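Side-chain contact in gram-negative insecticidal protein (Chromobacterium piscinae, PDB 6FBM), which acts as an insecticidal toxin of the MACPF and beta-tripod families and probably kills by forming pores in target membranes: residues A[24-29]-A[306-311]. Numbering follows the deposited sequence.
Sequences DVNGLY and QSQQSI
Asn-26 and Ser-307 carry this contact. The serine lies over one face of the asparagine amide. Ser-307 CB sits 3.4 Å from Asn-26 CG, and Ser-307 OG rises above Asn-26 OD1 at 3.0 Å. The approach is from the face, with OG about 50° out of the amide plane, and it is not a hydrogen bond. Ser-307 OG has its own partners. It donates to Met-304 O of helix 300-304. It also accepts from Gln-308 NE2 at 2.7 Å, in the plane of that amide and with an N-H...O angle of 153°. The side chain of Gln-308 folds back to reach the serine.

Asn-26 is presented by a type I beta turn from Asp-24 to Gly-27. Gly-27 N closes the turn on Asp-24 O. Asp-24 OD1 adds an Asx turn by accepting from Asn-26 N at 2.9 Å, met from above the carboxylate plane. The CB of Asn-26 points toward the serine. With CG opposite the carbonyl carbon (chi1 -65°), the amide turns a face to Ser-307. A hydrogen bond from ND2 to a residue close by helps to hold the amide in this pose.

The contact is small and lies at the surface. Strand 21-23 belongs to the large curled antiparallel sheet with strands 64-78, 120-134 and 170-177, consistent with the MACPF fold. The contact ties the loop after this strand to the chain following helix 300-304, where Arg-85 is hydrogen-bonded to Ser-307 O and Gln-309 O. The proton of Ser-307 is probably spent on Met-304 O and not on Asn-26 OD1. The closeness of the two oxygens is then slightly unfavourable in itself. It is probably tolerated, since OG and ND2 have hydrogen bonds elsewhere.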
loop_
_atom_site.group_PDB
_atom_site.type_symbol
_atom_site.label_atom_id
_atom_site.label_comp_id
_atom_site.label_asym_id
_atom_site.label_seq_id
_atom_site.Cartn_x
_atom_site.Cartn_y
_atom_site.Cartn_z
ATOM N N ASP A 24 -10.106 14.322 -32.810
ATOM C CA ASP A 24 -9.779 13.846 -34.126
ATOM C C ASP A 24 -10.938 12.983 -34.620
ATOM O O ASP A 24 -11.030 11.798 -34.326
ATOM C CB ASP A 24 -8.481 13.050 -34.112
ATOM C CG ASP A 24 -8.091 12.555 -35.491
ATOM O OD1 ASP A 24 -8.845 12.791 -36.475
ATOM O OD2 ASP A 24 -7.018 11.908 -35.578
ATOM N N VAL A 25 -11.804 13.586 -35.424
ATOM C CA VAL A 25 -12.981 12.894 -35.946
ATOM C C VAL A 25 -12.636 11.766 -36.906
ATOM O O VAL A 25 -13.491 10.938 -37.220
ATOM C CB VAL A 25 -13.972 13.857 -36.610
ATOM C CG1 VAL A 25 -14.464 14.880 -35.593
ATOM C CG2 VAL A 25 -13.370 14.549 -37.835
ATOM N N ASN A 26 -11.386 11.740 -37.360
ATOM C CA ASN A 26 -10.855 10.645 -38.178
ATOM C C ASN A 26 -10.076 9.623 -37.372
ATOM O O ASN A 26 -9.469 8.748 -37.961
ATOM C CB ASN A 26 -9.996 11.211 -39.326
ATOM C CG ASN A 26 -10.818 12.027 -40.307
ATOM O OD1 ASN A 26 -11.920 11.643 -40.643
ATOM N ND2 ASN A 26 -10.304 13.174 -40.735
ATOM N N GLY A 27 -10.137 9.705 -36.040
ATOM C CA GLY A 27 -9.332 8.854 -35.154
ATOM C C GLY A 27 -10.103 7.640 -34.660
ATOM O O GLY A 27 -10.741 6.940 -35.450
ATOM N N LEU A 28 -10.052 7.373 -33.357
ATOM C CA LEU A 28 -10.818 6.257 -32.797
ATOM C C LEU A 28 -12.215 6.723 -32.418
ATOM O O LEU A 28 -12.466 7.917 -32.309
ATOM C CB LEU A 28 -10.121 5.664 -31.577
ATOM C CG LEU A 28 -8.655 5.247 -31.738
ATOM C CD1 LEU A 28 -8.191 4.692 -30.400
ATOM C CD2 LEU A 28 -8.422 4.233 -32.871
ATOM N N TYR A 29 -13.126 5.771 -32.251
ATOM C CA TYR A 29 -14.473 6.070 -31.807
ATOM C C TYR A 29 -14.418 6.328 -30.293
ATOM O O TYR A 29 -13.958 5.509 -29.541
ATOM C CB TYR A 29 -15.432 4.919 -32.129
ATOM C CG TYR A 29 -16.838 5.109 -31.601
ATOM C CD1 TYR A 29 -17.800 5.765 -32.352
ATOM C CD2 TYR A 29 -17.198 4.639 -30.331
ATOM C CE1 TYR A 29 -19.087 5.948 -31.863
ATOM C CE2 TYR A 29 -18.474 4.832 -29.831
ATOM C CZ TYR A 29 -19.422 5.470 -30.596
ATOM O OH TYR A 29 -20.707 5.658 -30.121
ATOM N N GLN A 306 -9.005 13.341 -47.639
ATOM C CA GLN A 306 -8.164 12.155 -47.469
ATOM C C GLN A 306 -8.889 11.021 -46.717
ATOM O O GLN A 306 -8.789 9.850 -47.108
ATOM C CB GLN A 306 -6.849 12.532 -46.750
ATOM C CG GLN A 306 -5.804 11.402 -46.664
ATOM C CD GLN A 306 -4.595 11.691 -45.776
ATOM O OE1 GLN A 306 -4.193 12.841 -45.576
ATOM N NE2 GLN A 306 -3.990 10.623 -45.249
ATOM N N SER A 307 -9.616 11.363 -45.651
ATOM C CA SER A 307 -10.284 10.358 -44.826
ATOM C C SER A 307 -11.445 9.676 -45.545
ATOM O O SER A 307 -11.749 8.529 -45.249
ATOM C CB SER A 307 -10.760 10.949 -43.499
ATOM O OG SER A 307 -11.897 11.773 -43.673
ATOM N N GLN A 308 -12.076 10.362 -46.491
ATOM C CA GLN A 308 -13.229 9.804 -47.198
ATOM C C GLN A 308 -12.904 8.890 -48.379
ATOM O O GLN A 308 -13.827 8.384 -48.996
ATOM C CB GLN A 308 -14.161 10.919 -47.668
ATOM C CG GLN A 308 -14.684 11.804 -46.559
ATOM C CD GLN A 308 -15.185 11.008 -45.372
ATOM O OE1 GLN A 308 -16.309 10.512 -45.375
ATOM N NE2 GLN A 308 -14.347 10.876 -44.351
ATOM N N GLN A 309 -11.628 8.680 -48.711
ATOM C CA GLN A 309 -11.269 7.722 -49.760
ATOM C C GLN A 309 -11.806 6.353 -49.372
ATOM O O GLN A 309 -11.773 5.982 -48.196
ATOM C CB GLN A 309 -9.751 7.612 -49.964
ATOM C CG GLN A 309 -9.099 8.786 -50.684
ATOM C CD GLN A 309 -7.585 8.594 -50.858
ATOM O OE1 GLN A 309 -7.114 7.976 -51.827
ATOM N NE2 GLN A 309 -6.815 9.126 -49.903
ATOM N N SER A 310 -12.291 5.614 -50.366
ATOM C CA SER A 310 -12.727 4.237 -50.166
ATOM C C SER A 310 -11.557 3.338 -49.789
ATOM O O SER A 310 -10.397 3.598 -50.141
ATOM C CB SER A 310 -13.401 3.693 -51.418
ATOM O OG SER A 310 -14.738 4.174 -51.485
ATOM N N ILE A 311 -11.880 2.278 -49.052
ATOM C CA ILE A 311 -10.917 1.246 -48.735
ATOM C C ILE A 311 -10.715 0.475 -50.027
ATOM O O ILE A 311 -11.699 0.166 -50.712
ATOM C CB ILE A 311 -11.438 0.296 -47.637
ATOM C CG1 ILE A 311 -11.772 1.070 -46.349
ATOM C CG2 ILE A 311 -10.447 -0.836 -47.358
ATOM C CD1 ILE A 311 -10.633 1.884 -45.761
#